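11S globulin subunit beta (Cucurbita maxima, PDB 2E9Q) serves as a nutrient reservoir of the pumpkin seed, a hexameric storage globulin whose subunits each carry an acidic and a basic chain made from one precursor. Local coordinates at residues 213-218 with 227-232; 137-140 with 144-147; 51-56 with 186-191; 59-64 with 342-347; 296-299 with 305-308. All coordinates share one frame; numbering follows the deposited sequence. Where two conformers were deposited one is given.

Overall arrangement
The five contacts mark out two cupin halves and the arm that joins the subunit to its neighbours. Interactions 2 and 4 reach the same N-terminal sheet, their centres about 20 Å apart, while interactions 4 and 5 share the C-terminal sheet at about 21 Å; interaction 4 thus links the halves. Interaction 3 touches interaction 4, where Gln53 CB lies 3.8 Å from Asn64 ND2. Interaction 1, in the helical arm, lies about 35 Å from the chain centre and, centre to centre, about 51 Å from interaction 5 on the opposite side. Interaction 5 is nearest to assigned magnesium-binding residues: the side chain of Ile306 is about 3 Å from that of Arg447.

Interaction 1 of 5, residues 213-218 with 227-232; sequences FADEFL and GLVRKL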
# COMPACT_ATOMS: atom_id res chain seq x y z
N PHE A 213 16.66 -12.56 26.63
CA PHE A 213 15.87 -12.39 27.86
C PHE A 213 16.62 -12.83 29.12
O PHE A 213 17.48 -13.72 29.08
CB PHE A 213 14.56 -13.19 27.79
CG PHE A 213 13.53 -12.60 26.87
CD1 PHE A 213 12.87 -11.42 27.21
CD2 PHE A 213 13.21 -13.21 25.66
CE1 PHE A 213 11.92 -10.86 26.36
CE2 PHE A 213 12.26 -12.66 24.81
CZ PHE A 213 11.61 -11.49 25.16
N ALA A 214 16.27 -12.22 30.25
CA ALA A 214 16.85 -12.52 31.55
C ALA A 214 16.48 -13.94 31.97
O ALA A 214 15.34 -14.38 31.74
CB ALA A 214 16.34 -11.53 32.58
N ASP A 215 17.43 -14.66 32.58
CA ASP A 215 17.20 -16.04 33.01
C ASP A 215 15.89 -16.24 33.78
O ASP A 215 15.15 -17.19 33.52
CB ASP A 215 18.36 -16.53 33.89
CG ASP A 215 19.70 -16.52 33.17
OD1 ASP A 215 19.76 -16.97 32.00
OD2 ASP A 215 20.70 -16.09 33.78
N GLU A 216 15.62 -15.34 34.73
CA GLU A 216 14.41 -15.42 35.54
C GLU A 216 13.16 -15.50 34.67
O GLU A 216 12.42 -16.49 34.72
CB GLU A 216 14.32 -14.21 36.47
CG GLU A 216 12.91 -13.86 36.97
CD GLU A 216 12.42 -14.75 38.11
OE1 GLU A 216 12.25 -15.97 37.91
OE2 GLU A 216 12.20 -14.21 39.22
N PHE A 217 12.92 -14.46 33.88
CA PHE A 217 11.76 -14.42 33.02
C PHE A 217 11.50 -15.74 32.33
O PHE A 217 10.39 -16.24 32.34
CB PHE A 217 11.91 -13.31 31.99
CG PHE A 217 11.60 -11.94 32.51
CD1 PHE A 217 11.47 -11.72 33.88
CD2 PHE A 217 11.42 -10.87 31.64
CE1 PHE A 217 11.17 -10.45 34.37
CE2 PHE A 217 11.12 -9.60 32.11
CZ PHE A 217 11.00 -9.39 33.48
N LEU A 218 12.53 -16.31 31.72
CA LEU A 218 12.36 -17.56 31.02
C LEU A 218 12.06 -18.74 31.94
O LEU A 218 11.43 -19.71 31.53
CB LEU A 218 13.58 -17.86 30.14
CG LEU A 218 13.81 -16.81 29.05
CD1 LEU A 218 14.96 -17.24 28.16
CD2 LEU A 218 12.55 -16.63 28.22
N GLY A 227 19.21 -24.43 34.46
CA GLY A 227 19.86 -25.46 33.67
C GLY A 227 19.26 -25.52 32.28
O GLY A 227 19.98 -25.62 31.28
N LEU A 228 17.93 -25.46 32.21
CA LEU A 228 17.23 -25.50 30.94
C LEU A 228 17.30 -24.18 30.21
O LEU A 228 17.40 -24.13 28.99
CB LEU A 228 15.77 -25.88 31.14
CG LEU A 228 15.51 -27.36 30.90
CD1 LEU A 228 14.01 -27.66 31.04
CD2 LEU A 228 16.02 -27.73 29.50
N VAL A 229 17.23 -23.10 30.98
CA VAL A 229 17.30 -21.78 30.38
C VAL A 229 18.55 -21.65 29.53
O VAL A 229 18.49 -21.17 28.41
CB VAL A 229 17.29 -20.69 31.44
CG1 VAL A 229 17.60 -19.35 30.80
CG2 VAL A 229 15.93 -20.64 32.12
N ARG A 230 19.69 -22.10 30.05
CA ARG A 230 20.93 -21.98 29.29
C ARG A 230 20.90 -22.82 28.02
O ARG A 230 21.50 -22.45 27.00
CB ARG A 230 22.14 -22.34 30.14
CG ARG A 230 23.44 -21.87 29.50
CD ARG A 230 24.60 -21.79 30.48
NE ARG A 230 25.60 -20.83 30.00
CZ ARG A 230 26.76 -20.58 30.60
NH1 ARG A 230 27.09 -21.22 31.72
NH2 ARG A 230 27.58 -19.67 30.09
N LYS A 231 20.22 -23.95 28.07
CA LYS A 231 20.11 -24.80 26.89
C LYS A 231 19.27 -24.05 25.86
O LYS A 231 19.55 -24.07 24.66
CB LYS A 231 19.43 -26.11 27.27
CG LYS A 231 20.34 -27.12 27.96
CD LYS A 231 21.28 -27.77 26.96
CE LYS A 231 21.97 -28.98 27.55
NZ LYS A 231 22.70 -29.77 26.51
N LEU A 232 18.23 -23.39 26.36
CA LEU A 232 17.32 -22.62 25.53
C LEU A 232 18.10 -21.51 24.82
O LEU A 232 18.05 -21.39 23.60
CB LEU A 232 16.24 -22.02 26.42
CG LEU A 232 15.02 -21.36 25.78
CD1 LEU A 232 14.30 -22.36 24.88
CD2 LEU A 232 14.09 -20.86 26.89
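Two consecutive short helices, 215-222 and 226-233, joined by a tight loop, lie in the arm of the N-terminal cupin half, and they meet here through Asp215 and Leu218 on the first and Val229 and Leu232 on the second. Such helical arms are a feature of the seed globulin fold, where they bind neighbouring subunits. Val229 carries most of the contact. Its CG1, anti to the backbone N (chi1 170°), reaches Asp215 and lies 3.4 Å from Asp215 OD1, a van der Waals contact with a carboxylate whose charge is met by a salt bridge to Lys233. The other branch, CG2, comes to 3.8 Å from Asp215 O and 4.1 Å from Leu218 CB, so both methyls lie against the first turn, on Asp215 and Leu218. An alanine here would remove both methyls and is likely to open a gap beside Asp215 and Leu218, leaving Leu232 to make the remaining contact between the helices. Lys233 also bonds to Phe213 O and so ties the second helix to the residues leading into the first. Other residues of this arm meet the second subunit: Ala214 N bonds to Gln357 OE1 of that subunit, Lys231 NZ to Arg430 O of it, and Phe217 packs on its Ile386. Ala214 is the N-cap of helix 215-222. One turn beyond Val229, Leu232 continues the contact beside Phe210, with its CD2 methyl 3.9 Å from the CD1 methyl of Leu218.

Interaction 2 of 5, residues 137-140 with 144-147; sequences LVVP and SHWM
Val139 lies over the imidazole of His145 inside the N-terminal cupin barrel, where strand 135-139 of one sheet faces strand 145-149 of the other across the interior. This is the tight part of the contact. Val139 CG1 sits 3.7 Å from His145 CD2 and 4.0 Å from the ring centroid, only 21° off the ring normal: a CH-pi contact over the face, displaced toward the rim. The second methyl, CG2, lies above the same face but toward ND1 of His145, 3.9 Å from that atom. His145 places its ring there by setting CG between its own backbone N and carbonyl carbon (chi1 67°), which lifts the imidazole toward strand 135-139. An alanine at this position would take away the ring and is likely to leave both methyls of Val139 facing a gap between the sheets. The looser part lies further along the strands, where Leu137 CD1 is 4.4 Å from Met147 SD; Met147 was modelled in two conformers, so that contact is less certain. All four residues are buried, with Ile87 packing against both His145 and Met147. Backbone bonds run within each sheet instead, Val139 to Lys85 and His145 to Gly79. The chemistry between the sheets is therefore mainly dispersive: the methyls of one valine against an aromatic face, a kind of packing that depends on shape more than on bond direction.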
# COMPACT_ATOMS: atom_id res chain seq x y z
N LEU A 137 7.21 -24.06 -2.03
CA LEU A 137 6.64 -23.95 -0.70
C LEU A 137 6.36 -22.50 -0.37
O LEU A 137 7.06 -21.60 -0.85
CB LEU A 137 7.61 -24.54 0.34
CG LEU A 137 8.18 -25.91 -0.05
CD1 LEU A 137 9.15 -26.43 1.01
CD2 LEU A 137 7.03 -26.88 -0.23
N VAL A 138 5.36 -22.27 0.47
CA VAL A 138 5.01 -20.92 0.87
C VAL A 138 5.25 -20.75 2.37
O VAL A 138 5.02 -21.67 3.15
CB VAL A 138 3.51 -20.63 0.56
CG1 VAL A 138 3.10 -19.26 1.13
CG2 VAL A 138 3.29 -20.69 -0.94
N VAL A 139 5.72 -19.57 2.76
CA VAL A 139 5.94 -19.28 4.16
C VAL A 139 5.51 -17.84 4.40
O VAL A 139 6.25 -16.91 4.09
CB VAL A 139 7.42 -19.43 4.57
CG1 VAL A 139 7.57 -19.19 6.07
CG2 VAL A 139 7.93 -20.81 4.21
N PRO A 140 4.29 -17.64 4.94
CA PRO A 140 3.82 -16.27 5.20
C PRO A 140 4.71 -15.58 6.21
O PRO A 140 5.42 -16.23 6.98
CB PRO A 140 2.40 -16.48 5.75
CG PRO A 140 1.97 -17.78 5.13
CD PRO A 140 3.24 -18.62 5.24
N SER A 144 6.80 -19.21 11.78
CA SER A 144 8.03 -19.98 11.95
C SER A 144 7.93 -21.30 11.22
O SER A 144 6.85 -21.89 11.12
CB SER A 144 8.32 -20.23 13.43
OG SER A 144 7.37 -21.13 13.98
N HIS A 145 9.05 -21.76 10.70
CA HIS A 145 9.09 -23.01 9.97
C HIS A 145 10.45 -23.63 10.11
O HIS A 145 11.42 -22.95 10.44
CB HIS A 145 8.79 -22.76 8.49
CG HIS A 145 9.84 -21.96 7.78
ND1 HIS A 145 10.50 -22.44 6.67
CD2 HIS A 145 10.33 -20.72 8.01
CE1 HIS A 145 11.36 -21.53 6.25
NE2 HIS A 145 11.28 -20.48 7.05
N TRP A 146 10.52 -24.94 9.89
CA TRP A 146 11.76 -25.68 9.97
C TRP A 146 11.73 -26.74 8.88
O TRP A 146 10.65 -27.21 8.50
CB TRP A 146 11.92 -26.34 11.34
CG TRP A 146 10.77 -27.22 11.74
CD1 TRP A 146 9.70 -26.88 12.52
CD2 TRP A 146 10.57 -28.60 11.37
NE1 TRP A 146 8.85 -27.95 12.66
CE2 TRP A 146 9.35 -29.02 11.97
CE3 TRP A 146 11.29 -29.52 10.59
CZ2 TRP A 146 8.85 -30.32 11.82
CZ3 TRP A 146 10.78 -30.82 10.44
CH2 TRP A 146 9.57 -31.20 11.05
N MET A 147 12.89 -27.08 8.35
CA MET A 147 12.95 -28.08 7.30
C MET A 147 14.02 -29.11 7.59
O MET A 147 15.07 -28.79 8.15
CB MET A 147 13.19 -27.41 5.95
CG MET A 147 12.03 -26.54 5.51
SD MET A 147 12.32 -25.67 3.97
CE MET A 147 12.92 -24.11 4.59

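Interaction 3 of 5, residues 51-56 with 186-191; sequences WDQDND and VERGVE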
# COMPACT_ATOMS: atom_id res chain seq x y z
N TRP A 51 22.35 -13.55 -1.50
CA TRP A 51 22.66 -12.62 -2.57
C TRP A 51 22.76 -11.20 -1.99
O TRP A 51 22.42 -10.98 -0.82
CB TRP A 51 21.60 -12.68 -3.68
CG TRP A 51 21.88 -13.73 -4.72
CD1 TRP A 51 22.28 -13.53 -6.01
CD2 TRP A 51 21.73 -15.15 -4.56
NE1 TRP A 51 22.38 -14.74 -6.67
CE2 TRP A 51 22.05 -15.75 -5.81
CE3 TRP A 51 21.36 -15.98 -3.49
CZ2 TRP A 51 22.01 -17.14 -6.01
CZ3 TRP A 51 21.31 -17.37 -3.70
CH2 TRP A 51 21.64 -17.93 -4.95
N ASP A 52 23.22 -10.26 -2.79
CA ASP A 52 23.40 -8.89 -2.32
C ASP A 52 22.12 -8.07 -2.28
O ASP A 52 21.67 -7.58 -3.29
CB ASP A 52 24.45 -8.16 -3.17
CG ASP A 52 24.75 -6.76 -2.66
OD1 ASP A 52 24.60 -6.51 -1.45
OD2 ASP A 52 25.16 -5.91 -3.47
N GLN A 53 21.56 -7.93 -1.08
CA GLN A 53 20.33 -7.18 -0.89
C GLN A 53 20.46 -5.75 -1.43
O GLN A 53 19.50 -5.20 -1.98
CB GLN A 53 19.96 -7.14 0.59
CG GLN A 53 21.17 -7.09 1.51
CD GLN A 53 21.82 -8.45 1.69
OE1 GLN A 53 21.37 -9.26 2.50
NE2 GLN A 53 22.87 -8.72 0.92
N ASP A 54 21.65 -5.16 -1.29
CA ASP A 54 21.86 -3.79 -1.78
C ASP A 54 22.12 -3.70 -3.29
O ASP A 54 22.40 -2.62 -3.81
CB ASP A 54 22.98 -3.11 -0.99
CG ASP A 54 22.72 -3.09 0.50
OD1 ASP A 54 21.62 -2.66 0.92
OD2 ASP A 54 23.62 -3.51 1.27
N ASN A 55 22.05 -4.82 -3.99
CA ASN A 55 22.21 -4.77 -5.45
C ASN A 55 21.13 -3.75 -5.90
O ASN A 55 20.03 -3.74 -5.34
CB ASN A 55 21.92 -6.15 -6.06
CG ASN A 55 21.46 -6.08 -7.50
OD1 ASN A 55 22.25 -6.24 -8.43
ND2 ASN A 55 20.18 -5.82 -7.70
N ASP A 56 21.43 -2.92 -6.90
CA ASP A 56 20.47 -1.92 -7.39
C ASP A 56 19.08 -2.46 -7.78
O ASP A 56 18.06 -1.94 -7.32
CB ASP A 56 21.06 -1.14 -8.57
CG ASP A 56 22.20 -0.21 -8.16
OD1 ASP A 56 23.00 0.17 -9.04
OD2 ASP A 56 22.30 0.14 -6.96
N VAL A 186 22.91 -13.62 8.63
CA VAL A 186 23.54 -13.19 7.38
C VAL A 186 22.50 -12.77 6.34
O VAL A 186 22.86 -12.20 5.31
CB VAL A 186 24.41 -14.33 6.78
CG1 VAL A 186 23.54 -15.54 6.46
CG2 VAL A 186 25.13 -13.83 5.52
N GLU A 187 21.23 -13.06 6.62
CA GLU A 187 20.15 -12.68 5.72
C GLU A 187 20.40 -11.24 5.31
O GLU A 187 20.27 -10.88 4.13
CB GLU A 187 18.79 -12.80 6.42
CG GLU A 187 18.53 -14.17 7.03
CD GLU A 187 19.32 -14.42 8.30
OE1 GLU A 187 19.31 -15.56 8.80
OE2 GLU A 187 19.95 -13.47 8.81
N ARG A 188 20.79 -10.42 6.28
CA ARG A 188 21.11 -9.01 6.05
C ARG A 188 22.26 -8.62 6.98
O ARG A 188 22.80 -7.51 6.89
CB ARG A 188 19.89 -8.14 6.35
CG ARG A 188 18.63 -8.58 5.62
CD ARG A 188 18.82 -8.60 4.11
NE ARG A 188 18.96 -7.27 3.53
CZ ARG A 188 17.94 -6.48 3.23
NH1 ARG A 188 16.70 -6.89 3.45
NH2 ARG A 188 18.16 -5.29 2.69
N GLY A 189 22.63 -9.55 7.86
CA GLY A 189 23.72 -9.33 8.80
C GLY A 189 23.66 -8.05 9.60
O GLY A 189 22.86 -7.91 10.52
N VAL A 190 24.52 -7.10 9.25
CA VAL A 190 24.55 -5.81 9.92
C VAL A 190 24.32 -4.72 8.87
O VAL A 190 23.98 -3.58 9.20
CB VAL A 190 25.93 -5.59 10.62
CG1 VAL A 190 25.88 -4.33 11.49
CG2 VAL A 190 26.28 -6.81 11.47
N GLU A 191 24.49 -5.11 7.61
CA GLU A 191 24.30 -4.22 6.46
C GLU A 191 24.41 -2.73 6.78
O GLU A 191 24.87 -1.94 5.95
CB GLU A 191 22.96 -4.51 5.79
CG GLU A 191 21.79 -4.75 6.75
CD GLU A 191 21.44 -3.53 7.59
OE1 GLU A 191 21.11 -2.47 7.01
OE2 GLU A 191 21.49 -3.64 8.83
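Two beta turns of the N-terminal cupin half meet here: a type I turn from Asp52 to Asn55, between strand 46-50 and helix 56-61, and a type II' turn from Arg188 to Glu191, in the loop after strand 176-178. The backbones come nearest at Gln53 CA and Arg188 CA, 7.2 Å apart. Gly189 has positive phi, which suits glycine in the second turn. The first turn is closed by Asn55 N to Asp52 O at 2.9 Å, with a weak bond from Asp54 N to Asp52 OD1 beside it. Between the turns the side chains of Gln53 and Arg188 slide past each other in opposite directions. The aliphatic part of Gln53 lies over one face of the guanidinium, with Gln53 CB 3.4 Å from Arg188 CZ; the amide and guanidinium planes are 35° apart. Bends at chi2 and chi3 (-58° and -69°) fold the arginine back across this glutamine. Arg188 NH1 is hydrogen-bonded to Pro172 O, while Glu187 is salt-bridged to Arg241. Asp54 OD1 stands 4.7 Å from Arg188 NH2, too far for direct contact. A buried guanidinium thus has a backbone carbonyl as a partner and methylenes over one face, and the nearby carboxylate would probably steady its charge.

Interaction 4 of 5, residues 59-64 with 342-347; sequences QCAGVN and NSHSVM
A small apolar contact with a CH-pi centre joins the two cupin halves of the subunit: Ala61, at the end of helix 56-61, lies over one face of the His344 ring, and Val63, on strand 63-70, meets Val346 on strand 345-350. Ala61 CB is 3.8 Å from the centroid of the His344 ring, 22° off its normal; its nearest ring atom is His344 CD2, at 3.5 Å. His344 CG stands anti to its own carbonyl carbon (chi1 -60°), which brings the ring against this methyl. The ring is held at both nitrogens. ND1 is bonded to the backbone N of Gln381, and NE2 to Gln169 O of the third subunit, an arrangement consistent with a neutral imidazole protonated on NE2. With one face pressed by the methyl and its two nitrogens fixed, the ring has little freedom to turn. Next to it, Ser343 OG donates to His344 O at 3.2 Å, from 44° out of the carbonyl plane. Further along, the valines slide past each other in opposite directions and meet through Val63 CG1 and Val346 CG2 at 4.0 Å. Ala61 comes just before the helix end, where Gly62, with positive phi, is the C-prime residue of a Schellman motif that turns the chain from helix to strand, and Cys60 is pinned by its disulfide to Cys27. Around the contact, Phe160 of strand 155-162 packs against both valines, and Met378 of strand 376-379 lies against Ala61, His344 and Val346.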
# COMPACT_ATOMS: atom_id res chain seq x y z
N GLN A 59 17.24 -3.86 -4.63
CA GLN A 59 16.83 -2.78 -3.75
C GLN A 59 15.57 -2.11 -4.30
O GLN A 59 14.67 -1.77 -3.55
CB GLN A 59 17.97 -1.78 -3.62
CG GLN A 59 17.94 -0.94 -2.36
CD GLN A 59 19.14 -0.01 -2.26
OE1 GLN A 59 19.21 0.84 -1.38
NE2 GLN A 59 20.10 -0.17 -3.17
N CYS A 60 15.51 -1.93 -5.61
CA CYS A 60 14.34 -1.30 -6.21
C CYS A 60 13.10 -2.13 -5.91
O CYS A 60 12.09 -1.61 -5.42
CB CYS A 60 14.51 -1.19 -7.71
SG CYS A 60 13.12 -0.38 -8.55
N ALA A 61 13.21 -3.42 -6.20
CA ALA A 61 12.12 -4.35 -5.99
C ALA A 61 11.99 -4.82 -4.54
O ALA A 61 10.98 -5.39 -4.17
CB ALA A 61 12.28 -5.55 -6.92
N GLY A 62 13.01 -4.58 -3.73
CA GLY A 62 12.95 -5.00 -2.35
C GLY A 62 12.89 -6.52 -2.26
O GLY A 62 12.03 -7.09 -1.59
N VAL A 63 13.80 -7.18 -2.95
CA VAL A 63 13.83 -8.62 -2.93
C VAL A 63 15.13 -9.10 -2.30
O VAL A 63 16.13 -8.37 -2.27
CB VAL A 63 13.72 -9.22 -4.37
CG1 VAL A 63 12.59 -8.54 -5.13
CG2 VAL A 63 15.03 -9.06 -5.11
N ASN A 64 15.10 -10.32 -1.79
CA ASN A 64 16.26 -10.96 -1.19
C ASN A 64 16.24 -12.38 -1.74
O ASN A 64 15.16 -12.93 -2.02
CB ASN A 64 16.15 -11.02 0.33
CG ASN A 64 15.98 -9.66 0.97
OD1 ASN A 64 14.94 -9.02 0.84
ND2 ASN A 64 17.02 -9.22 1.66
N ASN A 342 2.44 -6.34 -14.45
CA ASN A 342 2.15 -6.04 -13.07
C ASN A 342 3.12 -6.51 -11.99
O ASN A 342 2.76 -6.50 -10.81
CB ASN A 342 0.75 -6.55 -12.74
CG ASN A 342 0.66 -8.06 -12.84
OD1 ASN A 342 1.42 -8.68 -13.59
ND2 ASN A 342 -0.27 -8.64 -12.11
N SER A 343 4.32 -6.94 -12.36
CA SER A 343 5.27 -7.33 -11.33
C SER A 343 6.70 -7.46 -11.79
O SER A 343 6.99 -7.43 -12.99
CB SER A 343 4.85 -8.65 -10.66
OG SER A 343 5.16 -9.75 -11.48
N HIS A 344 7.60 -7.58 -10.82
CA HIS A 344 9.01 -7.77 -11.11
C HIS A 344 9.14 -9.26 -11.28
O HIS A 344 8.29 -10.03 -10.80
CB HIS A 344 9.87 -7.30 -9.94
CG HIS A 344 9.69 -5.86 -9.60
ND1 HIS A 344 10.07 -4.84 -10.45
CD2 HIS A 344 9.15 -5.26 -8.51
CE1 HIS A 344 9.78 -3.68 -9.90
NE2 HIS A 344 9.22 -3.90 -8.72
N SER A 345 10.19 -9.70 -11.96
CA SER A 345 10.38 -11.11 -12.17
C SER A 345 11.81 -11.45 -11.78
O SER A 345 12.76 -11.06 -12.47
CB SER A 345 10.09 -11.45 -13.64
OG SER A 345 10.22 -12.84 -13.89
N VAL A 346 11.96 -12.17 -10.68
CA VAL A 346 13.28 -12.54 -10.18
C VAL A 346 13.64 -13.97 -10.59
O VAL A 346 13.24 -14.94 -9.94
CB VAL A 346 13.32 -12.36 -8.65
CG1 VAL A 346 14.74 -12.50 -8.14
CG2 VAL A 346 12.77 -10.99 -8.29
N MET A 347 14.42 -14.08 -11.66
CA MET A 347 14.83 -15.37 -12.20
C MET A 347 16.09 -16.01 -11.65
O MET A 347 17.17 -15.43 -11.69
CB MET A 347 14.98 -15.26 -13.72
CG MET A 347 15.55 -16.51 -14.35
SD MET A 347 15.68 -16.40 -16.13
CE MET A 347 14.04 -16.40 -16.54

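Interaction 5 of 5, residues 296-299 with 305-308; sequences ADVF and RIST
Ile306 N donates to Val298 O at 3.1 Å, and this bond anchors a beta hairpin of strands 298-300 and 304-309. The return bond, Val298 N to Ile306 O at 3.4 Å, is weak, and the place of that oxygen is uncertain, as is the close packing of the Val298 side chain on Ile306. Val298 and Ile306 form an antiparallel hydrogen-bonded pair; Phe299 and Arg305 form the next, non-hydrogen-bonded pair, whose side chains project from the opposite face. There the phenyl ring and the arginine run side by side in the same direction, with Phe299 CD1 3.7 Å from Arg305 CB, CE1 against CD, and the ring and guanidinium planes 36° apart. The arginine chain is extended from CG to NE (chi2 179°), which keeps its methylenes alongside the ring before NH2 makes a weak bond to Tyr330 OH. Ahead of strand 298-300, Ala296 CB packs 3.2 Å from Ser307 OG. Ile306 also packs on Arg447, a residue assigned to magnesium binding. The first strand lies at the edge of its sheet within this chain; the second also pairs with strand 323-329, where Ile306 packs on Glu325 and Arg305 on Val328.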
# COMPACT_ATOMS: atom_id res chain seq x y z
N ALA A 296 2.16 -28.37 -17.53
CA ALA A 296 2.51 -26.97 -17.68
C ALA A 296 1.46 -26.29 -18.56
O ALA A 296 1.13 -26.81 -19.62
CB ALA A 296 3.89 -26.85 -18.33
N ASP A 297 0.93 -25.15 -18.11
CA ASP A 297 -0.07 -24.43 -18.89
C ASP A 297 0.46 -23.98 -20.24
O ASP A 297 -0.27 -23.95 -21.22
CB ASP A 297 -0.60 -23.22 -18.13
CG ASP A 297 -1.89 -23.53 -17.38
OD1 ASP A 297 -2.85 -24.03 -18.02
OD2 ASP A 297 -1.95 -23.26 -16.15
N VAL A 298 1.73 -23.61 -20.29
CA VAL A 298 2.33 -23.20 -21.55
C VAL A 298 3.28 -24.34 -21.90
O VAL A 298 4.13 -24.71 -21.10
CB VAL A 298 3.08 -21.86 -21.42
CG1 VAL A 298 3.78 -21.78 -20.10
CG2 VAL A 298 4.08 -21.71 -22.56
N PHE A 299 3.10 -24.90 -23.09
CA PHE A 299 3.89 -26.05 -23.52
C PHE A 299 4.19 -26.03 -25.02
O PHE A 299 3.29 -25.82 -25.84
CB PHE A 299 3.11 -27.32 -23.17
CG PHE A 299 3.93 -28.59 -23.22
CD1 PHE A 299 4.61 -29.04 -22.09
CD2 PHE A 299 3.95 -29.37 -24.38
CE1 PHE A 299 5.31 -30.25 -22.11
CE2 PHE A 299 4.65 -30.59 -24.41
CZ PHE A 299 5.32 -31.03 -23.28
N ARG A 305 8.81 -25.51 -21.86
CA ARG A 305 7.57 -25.24 -21.13
C ARG A 305 7.72 -24.34 -19.92
O ARG A 305 8.82 -24.15 -19.39
CB ARG A 305 6.99 -26.57 -20.67
CG ARG A 305 8.03 -27.43 -19.99
CD ARG A 305 7.49 -28.75 -19.51
NE ARG A 305 8.55 -29.61 -18.99
CZ ARG A 305 9.51 -30.15 -19.74
NH1 ARG A 305 10.44 -30.91 -19.17
NH2 ARG A 305 9.55 -29.94 -21.05
N ILE A 306 6.59 -23.80 -19.47
CA ILE A 306 6.55 -22.94 -18.29
C ILE A 306 5.34 -23.32 -17.44
O ILE A 306 4.21 -23.35 -17.94
CB ILE A 306 6.43 -21.45 -18.69
CG1 ILE A 306 7.65 -21.04 -19.52
CG2 ILE A 306 6.24 -20.59 -17.45
CD1 ILE A 306 7.59 -19.62 -20.05
N SER A 307 5.58 -23.59 -16.16
CA SER A 307 4.52 -23.98 -15.24
C SER A 307 4.28 -22.86 -14.24
O SER A 307 5.23 -22.38 -13.60
CB SER A 307 4.90 -25.26 -14.51
OG SER A 307 5.15 -26.27 -15.46
N THR A 308 3.02 -22.47 -14.08
CA THR A 308 2.67 -21.37 -13.19
C THR A 308 2.02 -21.75 -11.87
O THR A 308 1.24 -22.71 -11.77
CB THR A 308 1.71 -20.40 -13.89
OG1 THR A 308 2.25 -20.03 -15.17
CG2 THR A 308 1.50 -19.15 -13.04